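Local coordinates for peptidase M16 domain protein (Alicyclobacillus acidocaldarius subsp. acidocaldarius DSM 446, PDB 4XEA) that binds a nickel ion in this crystal and, as a putative metallopeptidase of family M16, probably cleaves peptide bonds, at residues Thr11-Leu14 with Leu18-Thr21; Thr21-Pro26 with Ala368-Asn373; Ser287-Ser292 with Ala329-Ser334; Arg342-Glu347 with Met397-Ala402. All coordinates share one frame; numbering follows the deposited sequence.

Interaction 1 of 4, residues Thr11-Leu14 with Leu18-Thr21; sequences TWRL and LVVT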
loop_
_atom_site.group_PDB
_atom_site.type_symbol
_atom_site.label_atom_id
_atom_site.label_comp_id
_atom_site.label_asym_id
_atom_site.label_seq_id
_atom_site.Cartn_x
_atom_site.Cartn_y
_atom_site.Cartn_z
ATOM N N THR A 11 -21.150 4.038 20.254
ATOM C CA THR A 11 -20.431 3.058 21.047
ATOM C C THR A 11 -21.306 2.590 22.242
ATOM O O THR A 11 -21.742 3.408 23.044
ATOM C CB THR A 11 -19.136 3.662 21.614
ATOM O OG1 THR A 11 -18.278 4.128 20.544
ATOM C CG2 THR A 11 -18.397 2.646 22.441
ATOM N N TRP A 12 -21.551 1.281 22.334
ATOM C CA TRP A 12 -22.276 0.703 23.441
ATOM C C TRP A 12 -21.764 -0.711 23.722
ATOM O O TRP A 12 -20.852 -1.204 23.025
ATOM C CB TRP A 12 -23.804 0.757 23.207
ATOM C CG TRP A 12 -24.369 -0.298 22.350
ATOM C CD1 TRP A 12 -25.138 -1.358 22.756
ATOM C CD2 TRP A 12 -24.299 -0.378 20.924
ATOM N NE1 TRP A 12 -25.544 -2.097 21.669
ATOM C CE2 TRP A 12 -25.031 -1.524 20.533
ATOM C CE3 TRP A 12 -23.692 0.408 19.929
ATOM C CZ2 TRP A 12 -25.158 -1.907 19.193
ATOM C CZ3 TRP A 12 -23.823 0.024 18.611
ATOM C CH2 TRP A 12 -24.553 -1.122 18.253
ATOM N N ARG A 13 -22.261 -1.308 24.799
ATOM C CA ARG A 13 -21.828 -2.635 25.248
ATOM C C ARG A 13 -23.039 -3.564 25.368
ATOM O O ARG A 13 -24.023 -3.203 26.007
ATOM C CB ARG A 13 -21.089 -2.548 26.595
ATOM C CG ARG A 13 -20.492 -3.884 27.052
ATOM C CD ARG A 13 -19.845 -3.847 28.456
ATOM N NE ARG A 13 -18.907 -2.716 28.620
ATOM C CZ ARG A 13 -17.583 -2.746 28.557
ATOM N NH1 ARG A 13 -16.924 -3.857 28.271
ATOM N NH2 ARG A 13 -16.900 -1.622 28.783
ATOM N N LEU A 14 -22.959 -4.746 24.753
ATOM C CA LEU A 14 -24.090 -5.683 24.761
ATOM C C LEU A 14 -24.193 -6.416 26.086
ATOM O O LEU A 14 -23.265 -6.401 26.895
ATOM C CB LEU A 14 -23.969 -6.712 23.623
ATOM C CG LEU A 14 -23.700 -6.167 22.195
ATOM C CD1 LEU A 14 -23.287 -7.279 21.271
ATOM C CD2 LEU A 14 -24.893 -5.463 21.648
ATOM N N LEU A 18 -19.762 -7.659 24.886
ATOM C CA LEU A 18 -19.122 -7.155 23.677
ATOM C C LEU A 18 -19.307 -5.648 23.517
ATOM O O LEU A 18 -20.428 -5.142 23.534
ATOM C CB LEU A 18 -19.637 -7.867 22.422
ATOM C CG LEU A 18 -19.150 -7.387 21.055
ATOM C CD1 LEU A 18 -17.674 -7.703 20.903
ATOM C CD2 LEU A 18 -19.969 -8.047 19.916
ATOM N N VAL A 19 -18.208 -4.946 23.270
ATOM C CA VAL A 19 -18.266 -3.511 22.960
ATOM C C VAL A 19 -18.367 -3.365 21.444
ATOM O O VAL A 19 -17.628 -3.999 20.711
ATOM C CB VAL A 19 -17.025 -2.768 23.548
ATOM C CG1 VAL A 19 -16.876 -1.345 22.987
ATOM C CG2 VAL A 19 -17.106 -2.719 25.103
ATOM N N VAL A 20 -19.297 -2.515 20.994
ATOM C CA VAL A 20 -19.531 -2.255 19.605
ATOM C C VAL A 20 -19.376 -0.764 19.372
ATOM O O VAL A 20 -19.884 0.045 20.154
ATOM C CB VAL A 20 -20.949 -2.663 19.124
ATOM C CG1 VAL A 20 -21.117 -2.388 17.563
ATOM C CG2 VAL A 20 -21.254 -4.137 19.438
ATOM N N THR A 21 -18.686 -0.406 18.283
ATOM C CA THR A 21 -18.589 0.991 17.843
ATOM C C THR A 21 -18.924 1.061 16.367
ATOM O O THR A 21 -18.253 0.414 15.564
ATOM C CB THR A 21 -17.181 1.560 18.077
ATOM O OG1 THR A 21 -16.977 1.755 19.505
ATOM C CG2 THR A 21 -17.017 2.900 17.348
#
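Strand 11-13 and strand 19-21 run antiparallel in a beta hairpin, with Trp12 and Val20 as the hydrogen-bonded pair: Trp12 N reaches Val20 O at 3.0 Å, and Val20 N returns to Trp12 O at 2.9 Å. Nearer the turn, Leu14 N gives a further bond to Leu18 O, 2.8 Å long. Trp12 has CG between its backbone N and carbonyl carbon (chi1 81°), which folds the indole across the neighbouring strand. Val20 CB then sits over the six-membered ring in a CH-pi contact, 4.0 Å from its centroid, while Trp12 NE1 bonds to Glu212. With an alanine in place of Trp12, Val20 would probably lose the ring over its CB and Glu212 its indole donor. Leu14 CD1 meets Leu18 CD2 at 3.7 Å. On the opposite face, Thr11 OG1 and Thr21 OG1 share a 2.9 Å hydrogen bond. Val19 CG2 lies over one face of the Arg13 guanidinium, 3.4 Å from NH1, and Arg13 NH2 forms a salt bridge with Glu383. Helix 204-216 packs on Trp12, Leu14 and Val20; helix 367-379 on Thr11, Val19 and Thr21. Strand 10-13 is outermost, within this chain, in a six-stranded mixed sheet, where strand 194-200 pairs with strand 19-24.

Interaction 2 of 4, residues Thr21-Pro26 with Ala368-Asn373; sequences TLMPRP and AFLVRN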
loop_
_atom_site.group_PDB
_atom_site.type_symbol
_atom_site.label_atom_id
_atom_site.label_comp_id
_atom_site.label_asym_id
_atom_site.label_seq_id
_atom_site.Cartn_x
_atom_site.Cartn_y
_atom_site.Cartn_z
ATOM N N THR A 21 -18.686 -0.406 18.283
ATOM C CA THR A 21 -18.589 0.991 17.843
ATOM C C THR A 21 -18.924 1.061 16.367
ATOM O O THR A 21 -18.253 0.414 15.564
ATOM C CB THR A 21 -17.181 1.560 18.077
ATOM O OG1 THR A 21 -16.977 1.755 19.505
ATOM C CG2 THR A 21 -17.017 2.900 17.348
ATOM N N LEU A 22 -19.963 1.825 16.019
ATOM C CA LEU A 22 -20.375 2.012 14.640
ATOM C C LEU A 22 -20.105 3.461 14.235
ATOM O O LEU A 22 -20.384 4.394 14.990
ATOM C CB LEU A 22 -21.863 1.695 14.445
ATOM C CG LEU A 22 -22.403 0.328 14.885
ATOM C CD1 LEU A 22 -23.957 0.258 14.707
ATOM C CD2 LEU A 22 -21.711 -0.829 14.171
HETATM N N MSE A 23 -19.523 3.635 13.055
HETATM C CA MSE A 23 -19.250 4.956 12.486
HETATM C C MSE A 23 -19.867 5.078 11.081
HETATM O O MSE A 23 -19.164 4.977 10.072
HETATM C CB MSE A 23 -17.726 5.187 12.427
HETATM C CG MSE A 23 -17.094 5.417 13.791
HETATM SE SE MSE A 23 -15.149 5.423 13.650
HETATM C CE MSE A 23 -14.880 3.489 13.754
ATOM N N PRO A 24 -21.192 5.310 11.002
ATOM C CA PRO A 24 -21.828 5.415 9.692
ATOM C C PRO A 24 -21.377 6.659 8.909
ATOM O O PRO A 24 -21.301 7.739 9.467
ATOM C CB PRO A 24 -23.329 5.476 10.036
ATOM C CG PRO A 24 -23.392 5.943 11.461
ATOM C CD PRO A 24 -22.157 5.410 12.113
ATOM N N ARG A 25 -21.041 6.483 7.628
ATOM C CA ARG A 25 -20.579 7.567 6.744
ATOM C C ARG A 25 -21.329 7.349 5.444
ATOM O O ARG A 25 -20.870 6.605 4.586
ATOM C CB ARG A 25 -19.052 7.495 6.550
ATOM C CG ARG A 25 -18.265 7.399 7.871
ATOM C CD ARG A 25 -16.778 7.096 7.651
ATOM N NE ARG A 25 -16.102 8.221 7.007
ATOM C CZ ARG A 25 -14.980 8.155 6.289
ATOM N NH1 ARG A 25 -14.331 7.007 6.116
ATOM N NH2 ARG A 25 -14.504 9.266 5.736
ATOM N N PRO A 26 -22.511 7.983 5.307
ATOM C CA PRO A 26 -23.473 7.617 4.249
ATOM C C PRO A 26 -23.015 7.906 2.826
ATOM O O PRO A 26 -23.535 7.302 1.879
ATOM C CB PRO A 26 -24.734 8.426 4.601
ATOM C CG PRO A 26 -24.313 9.461 5.599
ATOM C CD PRO A 26 -23.095 8.903 6.305
ATOM N N ALA A 368 -10.668 1.967 6.920
ATOM C CA ALA A 368 -9.740 0.973 7.492
ATOM C C ALA A 368 -8.950 1.550 8.667
ATOM O O ALA A 368 -8.826 0.909 9.712
ATOM C CB ALA A 368 -8.787 0.416 6.450
ATOM N N PHE A 369 -8.382 2.735 8.514
ATOM C CA PHE A 369 -7.676 3.371 9.643
ATOM C C PHE A 369 -8.588 3.608 10.873
ATOM O O PHE A 369 -8.271 3.217 12.026
ATOM C CB PHE A 369 -7.008 4.672 9.180
ATOM C CG PHE A 369 -6.299 5.433 10.290
ATOM C CD1 PHE A 369 -4.913 5.299 10.455
ATOM C CD2 PHE A 369 -6.990 6.314 11.109
ATOM C CE1 PHE A 369 -4.237 6.014 11.464
ATOM C CE2 PHE A 369 -6.319 7.016 12.149
ATOM C CZ PHE A 369 -4.928 6.863 12.294
ATOM N N LEU A 370 -9.739 4.236 10.658
ATOM C CA LEU A 370 -10.666 4.482 11.751
ATOM C C LEU A 370 -10.955 3.209 12.544
ATOM O O LEU A 370 -10.970 3.202 13.784
ATOM C CB LEU A 370 -11.989 5.054 11.216
ATOM C CG LEU A 370 -11.935 6.471 10.703
ATOM C CD1 LEU A 370 -13.147 6.787 9.808
ATOM C CD2 LEU A 370 -11.820 7.430 11.850
ATOM N N VAL A 371 -11.188 2.125 11.823
ATOM C CA VAL A 371 -11.615 0.879 12.450
ATOM C C VAL A 371 -10.445 0.224 13.183
ATOM O O VAL A 371 -10.545 -0.063 14.369
ATOM C CB VAL A 371 -12.238 -0.092 11.382
ATOM C CG1 VAL A 371 -12.370 -1.476 11.982
ATOM C CG2 VAL A 371 -13.618 0.449 10.891
ATOM N N ARG A 372 -9.344 0.004 12.457
ATOM C CA ARG A 372 -8.138 -0.649 12.978
ATOM C C ARG A 372 -7.651 0.038 14.247
ATOM O O ARG A 372 -7.351 -0.604 15.251
ATOM C CB ARG A 372 -7.004 -0.624 11.940
ATOM C CG ARG A 372 -6.564 -1.989 11.372
ATOM C CD ARG A 372 -5.366 -1.884 10.400
ATOM N NE ARG A 372 -4.497 -0.734 10.676
ATOM C CZ ARG A 372 -4.368 0.317 9.866
ATOM N NH1 ARG A 372 -5.035 0.364 8.718
ATOM N NH2 ARG A 372 -3.571 1.321 10.196
ATOM N N ASN A 373 -7.574 1.359 14.196
ATOM C CA ASN A 373 -7.122 2.125 15.363
ATOM C C ASN A 373 -8.082 2.176 16.544
ATOM O O ASN A 373 -7.646 2.079 17.705
ATOM C CB ASN A 373 -6.647 3.479 14.929
ATOM C CG ASN A 373 -5.327 3.366 14.216
ATOM O OD1 ASN A 373 -4.326 3.278 14.859
ATOM N ND2 ASN A 373 -5.342 3.211 12.909
#
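Met23, a selenomethionine in this crystal, reaches from strand 21-24 to Leu370 on helix 368-373, and this meeting is the closer-fitted half of the contact. It packs strand 19-24 of the six-stranded mixed sheet on helix 367-379, which comes some 340 residues later in the chain. The SE atom of Met23 lies 4.0 Å from Leu370 CB. The chain then bends at the last torsion (chi3 -84°), which lays the CE methyl against the helix backbone, 3.9 Å from Leu370 O. The two side chains pass at a slant rather than end on, and between them they span the 8.6 Å from Met23 CA to Leu370 CA. Phe7 and Thr9 also pack on Met23, and Val197 and Ala199 of strand 194-200 flank it.

The other half is looser. Met23 CE comes no nearer than 4.4 Å to Val371 CG2, and Arg25 is met by one methyl of Leu370, CD1, over a face of its guanidinium, 3.9 Å from NH1. Leu28 of the second subunit packs on Arg25 as well, so the contact reaches the second subunit at this end.

The contact across the two segments is van der Waals packing, without a hydrogen bond or salt bridge. Arg25 is nevertheless tied to the same neighbourhood, since NH1 donates to Asn367 OD1 and Asp365 O just ahead of Ala368. Its charged group is thereby held in buried surroundings by oxygens, while Leu370 rests on its flat face.

Interaction 3 of 4, residues Ser287-Ser292 with Ala329-Ser334; sequences SAFYQS and AERIQS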
loop_
_atom_site.group_PDB
_atom_site.type_symbol
_atom_site.label_atom_id
_atom_site.label_comp_id
_atom_site.label_asym_id
_atom_site.label_seq_id
_atom_site.Cartn_x
_atom_site.Cartn_y
_atom_site.Cartn_z
ATOM N N SER A 287 13.796 15.246 7.439
ATOM C CA SER A 287 14.826 15.681 8.388
ATOM C C SER A 287 16.132 15.905 7.645
ATOM O O SER A 287 16.445 15.164 6.699
ATOM C CB SER A 287 15.032 14.634 9.493
ATOM O OG SER A 287 15.638 13.465 8.984
ATOM N N ALA A 288 16.891 16.925 8.061
ATOM C CA ALA A 288 18.221 17.160 7.507
ATOM C C ALA A 288 19.141 15.947 7.726
ATOM O O ALA A 288 19.979 15.645 6.875
ATOM C CB ALA A 288 18.856 18.459 8.077
ATOM N N PHE A 289 18.975 15.241 8.842
ATOM C CA PHE A 289 19.774 14.030 9.091
ATOM C C PHE A 289 19.516 13.011 7.989
ATOM O O PHE A 289 20.454 12.559 7.334
ATOM C CB PHE A 289 19.469 13.426 10.464
ATOM C CG PHE A 289 20.241 12.145 10.769
ATOM C CD1 PHE A 289 21.633 12.159 10.897
ATOM C CD2 PHE A 289 19.582 10.944 10.944
ATOM C CE1 PHE A 289 22.350 10.999 11.180
ATOM C CE2 PHE A 289 20.288 9.773 11.265
ATOM C CZ PHE A 289 21.696 9.812 11.369
ATOM N N TYR A 290 18.248 12.662 7.768
ATOM C CA TYR A 290 17.908 11.719 6.691
ATOM C C TYR A 290 18.407 12.202 5.295
ATOM O O TYR A 290 18.926 11.416 4.502
ATOM C CB TYR A 290 16.408 11.475 6.641
ATOM C CG TYR A 290 15.972 10.738 5.397
ATOM C CD1 TYR A 290 15.993 9.344 5.342
ATOM C CD2 TYR A 290 15.549 11.434 4.276
ATOM C CE1 TYR A 290 15.603 8.670 4.191
ATOM C CE2 TYR A 290 15.148 10.773 3.131
ATOM C CZ TYR A 290 15.173 9.398 3.089
ATOM O OH TYR A 290 14.780 8.770 1.932
ATOM N N GLN A 291 18.242 13.488 4.999
ATOM C CA GLN A 291 18.650 14.027 3.698
ATOM C C GLN A 291 20.172 13.935 3.535
ATOM O O GLN A 291 20.680 13.662 2.439
ATOM C CB GLN A 291 18.151 15.469 3.514
ATOM C CG GLN A 291 16.606 15.597 3.478
ATOM C CD GLN A 291 15.983 15.430 2.075
ATOM O OE1 GLN A 291 16.654 15.567 1.047
ATOM N NE2 GLN A 291 14.679 15.150 2.046
ATOM N N SER A 292 20.892 14.152 4.632
ATOM C CA SER A 292 22.349 14.038 4.618
ATOM C C SER A 292 22.782 12.574 4.397
ATOM O O SER A 292 23.722 12.308 3.642
ATOM C CB SER A 292 22.941 14.599 5.922
ATOM O OG SER A 292 24.292 14.189 6.096
ATOM N N ALA A 329 25.540 3.045 11.256
ATOM C CA ALA A 329 25.391 2.866 12.698
ATOM C C ALA A 329 26.113 3.952 13.477
ATOM O O ALA A 329 25.589 4.432 14.490
ATOM C CB ALA A 329 25.869 1.499 13.127
ATOM N N GLU A 330 27.313 4.332 13.040
ATOM C CA GLU A 330 28.055 5.390 13.733
ATOM C C GLU A 330 27.339 6.732 13.633
ATOM O O GLU A 330 27.288 7.482 14.609
ATOM C CB GLU A 330 29.484 5.533 13.194
ATOM C CG GLU A 330 30.233 6.765 13.767
ATOM C CD GLU A 330 30.092 8.062 12.903
ATOM O OE1 GLU A 330 30.296 7.987 11.663
ATOM O OE2 GLU A 330 29.819 9.162 13.456
ATOM N N ARG A 331 26.801 7.038 12.445
ATOM C CA ARG A 331 26.141 8.328 12.208
ATOM C C ARG A 331 24.882 8.461 13.056
ATOM O O ARG A 331 24.581 9.544 13.580
ATOM C CB ARG A 331 25.791 8.501 10.722
ATOM C CG ARG A 331 26.999 8.793 9.815
ATOM C CD ARG A 331 27.459 10.251 9.936
ATOM N NE ARG A 331 26.417 11.203 9.535
ATOM C CZ ARG A 331 26.157 11.568 8.276
ATOM N NH1 ARG A 331 26.855 11.072 7.243
ATOM N NH2 ARG A 331 25.186 12.450 8.042
ATOM N N ILE A 332 24.138 7.358 13.170
ATOM C CA ILE A 332 22.958 7.321 14.029
ATOM C C ILE A 332 23.323 7.575 15.498
ATOM O O ILE A 332 22.702 8.384 16.154
ATOM C CB ILE A 332 22.223 5.975 13.907
ATOM C CG1 ILE A 332 21.533 5.880 12.539
ATOM C CG2 ILE A 332 21.245 5.808 15.066
ATOM C CD1 ILE A 332 21.132 4.438 12.122
ATOM N N GLN A 333 24.332 6.878 16.004
ATOM C CA GLN A 333 24.772 7.079 17.374
ATOM C C GLN A 333 25.316 8.496 17.623
ATOM O O GLN A 333 25.081 9.055 18.684
ATOM C CB GLN A 333 25.839 6.040 17.751
ATOM C CG GLN A 333 25.287 4.600 17.752
ATOM C CD GLN A 333 26.356 3.542 18.002
ATOM O OE1 GLN A 333 27.015 3.551 19.038
ATOM N NE2 GLN A 333 26.512 2.613 17.053
ATOM N N SER A 334 26.022 9.077 16.652
ATOM C CA SER A 334 26.513 10.458 16.780
ATOM C C SER A 334 25.400 11.470 16.820
ATOM O O SER A 334 25.406 12.362 17.661
ATOM C CB SER A 334 27.389 10.822 15.598
ATOM O OG SER A 334 28.655 10.256 15.755
#
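Phe289 and Ser292 on helix 288-292 meet Arg331 and Ile332 on helix 329-334. This is antiparallel packing between helices 288-295 and 325-342, within the range of the M16 inactive domain family. The two short helical segments lie at 162°, and their axes are 11.9 Å apart at closest approach, a wide spacing that long side chains have to span.

The apolar part belongs to Phe289. With CG anti to its backbone N (chi1 178°), the ring reaches across to the partner helix, where CZ lies 4.1 Å from Ile332 CG1. The ring also stacks with His335, one turn further along that helix, while Leu253 and Val255 pack on Ile332.

The same ring lies against the helix backbone, with Phe289 CE1 3.6 Å from Arg331 O.

The polar part belongs to Arg331. With its chain bent at chi2 and chi3, Arg331 brings its guanidinium to Ser292, and NH2 donates to Ser292 OG at 2.8 Å, near the guanidinium plane but with a bent N-H...O angle of 142°. NH1 forms a salt bridge with Glu296.

The guanidinium thus has a neutral and a charged partner four residues apart in the chain, which probably fixes its rotation, while the Phe289 ring fills the more buried part of the same interface.

Interaction 4 of 4, residues Arg342-Glu347 with Met397-Ala402; sequences RGIDEE and MTLERA. With ACT (acetate ion), chain E.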
loop_
_atom_site.group_PDB
_atom_site.type_symbol
_atom_site.label_atom_id
_atom_site.label_comp_id
_atom_site.label_asym_id
_atom_site.label_seq_id
_atom_site.Cartn_x
_atom_site.Cartn_y
_atom_site.Cartn_z
ATOM N N ARG A 342 22.522 18.211 23.584
ATOM C CA ARG A 342 22.095 19.580 23.221
ATOM C C ARG A 342 20.587 19.814 23.352
ATOM O O ARG A 342 20.130 20.950 23.355
ATOM C CB ARG A 342 22.505 19.901 21.774
ATOM C CG ARG A 342 23.965 19.568 21.407
ATOM C CD ARG A 342 24.905 20.709 21.677
ATOM N NE ARG A 342 24.586 21.843 20.820
ATOM C CZ ARG A 342 25.132 23.051 20.918
ATOM N NH1 ARG A 342 26.054 23.315 21.840
ATOM N NH2 ARG A 342 24.753 24.007 20.079
ATOM N N GLY A 343 19.817 18.740 23.432
ATOM C CA GLY A 343 18.366 18.843 23.437
ATOM C C GLY A 343 17.783 18.762 22.032
ATOM O O GLY A 343 18.459 19.048 21.039
ATOM N N ILE A 344 16.522 18.355 21.956
ATOM C CA ILE A 344 15.799 18.323 20.682
ATOM C C ILE A 344 15.678 19.724 20.093
ATOM O O ILE A 344 15.382 20.678 20.809
ATOM C CB ILE A 344 14.386 17.759 20.874
ATOM C CG1 ILE A 344 14.467 16.290 21.262
ATOM C CG2 ILE A 344 13.536 17.949 19.604
ATOM C CD1 ILE A 344 13.125 15.702 21.597
ATOM N N ASP A 345 15.914 19.850 18.790
ATOM C CA ASP A 345 15.761 21.137 18.119
ATOM C C ASP A 345 14.273 21.469 17.994
ATOM O O ASP A 345 13.514 20.694 17.417
ATOM C CB ASP A 345 16.411 21.118 16.734
ATOM C CG ASP A 345 16.156 22.395 15.944
ATOM O OD1 ASP A 345 16.903 23.385 16.108
ATOM O OD2 ASP A 345 15.207 22.412 15.137
ATOM N N GLU A 346 13.872 22.632 18.510
ATOM C CA GLU A 346 12.465 23.002 18.587
ATOM C C GLU A 346 11.813 23.146 17.220
ATOM O O GLU A 346 10.655 22.777 17.059
ATOM C CB GLU A 346 12.285 24.310 19.345
ATOM C CG GLU A 346 10.825 24.600 19.663
ATOM C CD GLU A 346 10.654 25.748 20.630
ATOM O OE1 GLU A 346 9.523 25.958 21.105
ATOM O OE2 GLU A 346 11.651 26.440 20.918
ATOM N N GLU A 347 12.534 23.699 16.247
ATOM C CA GLU A 347 11.948 23.918 14.927
ATOM C C GLU A 347 11.648 22.600 14.210
ATOM O O GLU A 347 10.600 22.485 13.569
ATOM C CB GLU A 347 12.811 24.844 14.069
ATOM C CG GLU A 347 12.795 26.279 14.575
ATOM C CD GLU A 347 13.494 27.258 13.655
ATOM O OE1 GLU A 347 14.447 26.863 12.954
ATOM O OE2 GLU A 347 13.088 28.428 13.631
HETATM N N MSE A 397 1.136 18.239 23.266
HETATM C CA MSE A 397 2.514 17.778 23.374
HETATM C C MSE A 397 3.533 18.947 23.412
HETATM O O MSE A 397 3.392 19.911 22.645
HETATM C CB MSE A 397 2.770 16.889 22.181
HETATM C CG MSE A 397 4.150 16.532 22.009
HETATM SE SE MSE A 397 4.572 15.064 23.109
HETATM C CE MSE A 397 5.705 14.417 21.694
ATOM N N THR A 398 4.517 18.886 24.317
ATOM C CA THR A 398 5.510 19.979 24.496
ATOM C C THR A 398 6.957 19.554 24.160
ATOM O O THR A 398 7.275 18.377 24.163
ATOM C CB THR A 398 5.495 20.529 25.958
ATOM O OG1 THR A 398 5.912 19.505 26.872
ATOM C CG2 THR A 398 4.104 20.990 26.344
ATOM N N LEU A 399 7.836 20.530 23.910
ATOM C CA LEU A 399 9.272 20.256 23.714
ATOM C C LEU A 399 9.899 19.618 24.965
ATOM O O LEU A 399 10.756 18.731 24.854
ATOM C CB LEU A 399 10.034 21.557 23.338
ATOM C CG LEU A 399 11.544 21.467 23.027
ATOM C CD1 LEU A 399 11.856 20.555 21.842
ATOM C CD2 LEU A 399 12.154 22.896 22.808
ATOM N N GLU A 400 9.495 20.065 26.159
ATOM C CA GLU A 400 9.995 19.440 27.411
ATOM C C GLU A 400 9.643 17.961 27.455
ATOM O O GLU A 400 10.480 17.079 27.745
ATOM C CB GLU A 400 9.386 20.149 28.631
ATOM C CG GLU A 400 9.704 19.506 30.009
ATOM C CD GLU A 400 9.276 20.405 31.181
ATOM O OE1 GLU A 400 8.060 20.503 31.462
ATOM O OE2 GLU A 400 10.153 21.054 31.803
ATOM N N ARG A 401 8.392 17.674 27.157
ATOM C CA ARG A 401 7.968 16.266 27.101
ATOM C C ARG A 401 8.731 15.482 26.015
ATOM O O ARG A 401 9.146 14.346 26.247
ATOM C CB ARG A 401 6.444 16.175 26.964
ATOM C CG ARG A 401 5.880 14.783 26.813
ATOM C CD ARG A 401 6.297 13.799 27.933
ATOM N NE ARG A 401 5.772 12.465 27.636
ATOM C CZ ARG A 401 6.359 11.314 27.982
ATOM N NH1 ARG A 401 7.505 11.296 28.661
ATOM N NH2 ARG A 401 5.803 10.174 27.627
ATOM N N ALA A 402 8.978 16.094 24.860
ATOM C CA ALA A 402 9.768 15.415 23.806
ATOM C C ALA A 402 11.192 15.142 24.301
ATOM O O ALA A 402 11.730 14.051 24.058
ATOM C CB ALA A 402 9.798 16.229 22.518
HETATM C C ACT E . 16.590 17.041 16.224
HETATM O O ACT E . 17.521 16.652 15.463
HETATM O OXT ACT E . 16.904 17.799 17.165
HETATM C CH3 ACT E . 15.162 16.604 16.041
#
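Asp345 N, in the link that carries Ile344 against Ala402, makes the shortest sound polar bond here, 2.8 Å and nearly straight (170°) to OXT of an acetate ion that probably came from the crystallisation liquor. The link is a short loop joining two helices, the second started by an Asp N-cap. Gly343, the first residue past helix 325-342, has a positive phi (91°), and at its backbone angles a CB would jam against the preceding carbonyl oxygen; helix 346-363 starts after Asp345, whose OD2 accepts Ala348 N. This loop packs on the first turn of helix 399-409.

Ile344 and Leu399 lie alongside with their chains running opposite ways; Ile344 CG2 meets Leu399 CD1 at 3.8 Å. The same leucine methyl also lies 3.7 Å from Ile344 O. With CG anti to the backbone N (chi1 -177°), Leu399 extends its fork between Ile344 and Glu346, and its other methyl, CD2, lies 3.7 Å from Glu346 CB. The extended Glu346 chain crosses Leu399 at about a right angle. Ile344 N is taken by Asn403 OD1, and Leu278 and Phe349 pack on the isoleucine side chain. A glycine in place of Ile344 would probably open a gap beside Ala402 and leave Leu399 CD1 without its neighbouring methyl.

On the helix side, Thr398 is the N-cap, accepting Arg401 N through OG1 at 3.1 Å, and Arg401 forms a salt bridge with Glu270. Ile344 CD1 sits tightly on Ala402, 3.5 Å from CB and 3.3 Å from the backbone O.

Overall arrangement
Interactions 1 and 2 adjoin: they share Thr21 and strand 19-24, and Trp12 CH2 touches Leu22 CD1 at 3.9 Å. Both are largely buried, yet the first is built on backbone hydrogen bonds between strands, whereas the second is side-chain packing of that sheet on helix 367-379. Interactions 3 and 4 lie far from this pair, 33 to 46 Å between centres, and are only partly buried. They belong to consecutive helices, 325-342 and 346-363, with centres about 18 Å apart. A hydrogen bond from a charged arginine crosses interaction 3, whereas interaction 4 joins its segments through aliphatic contacts beside two capped helix starts.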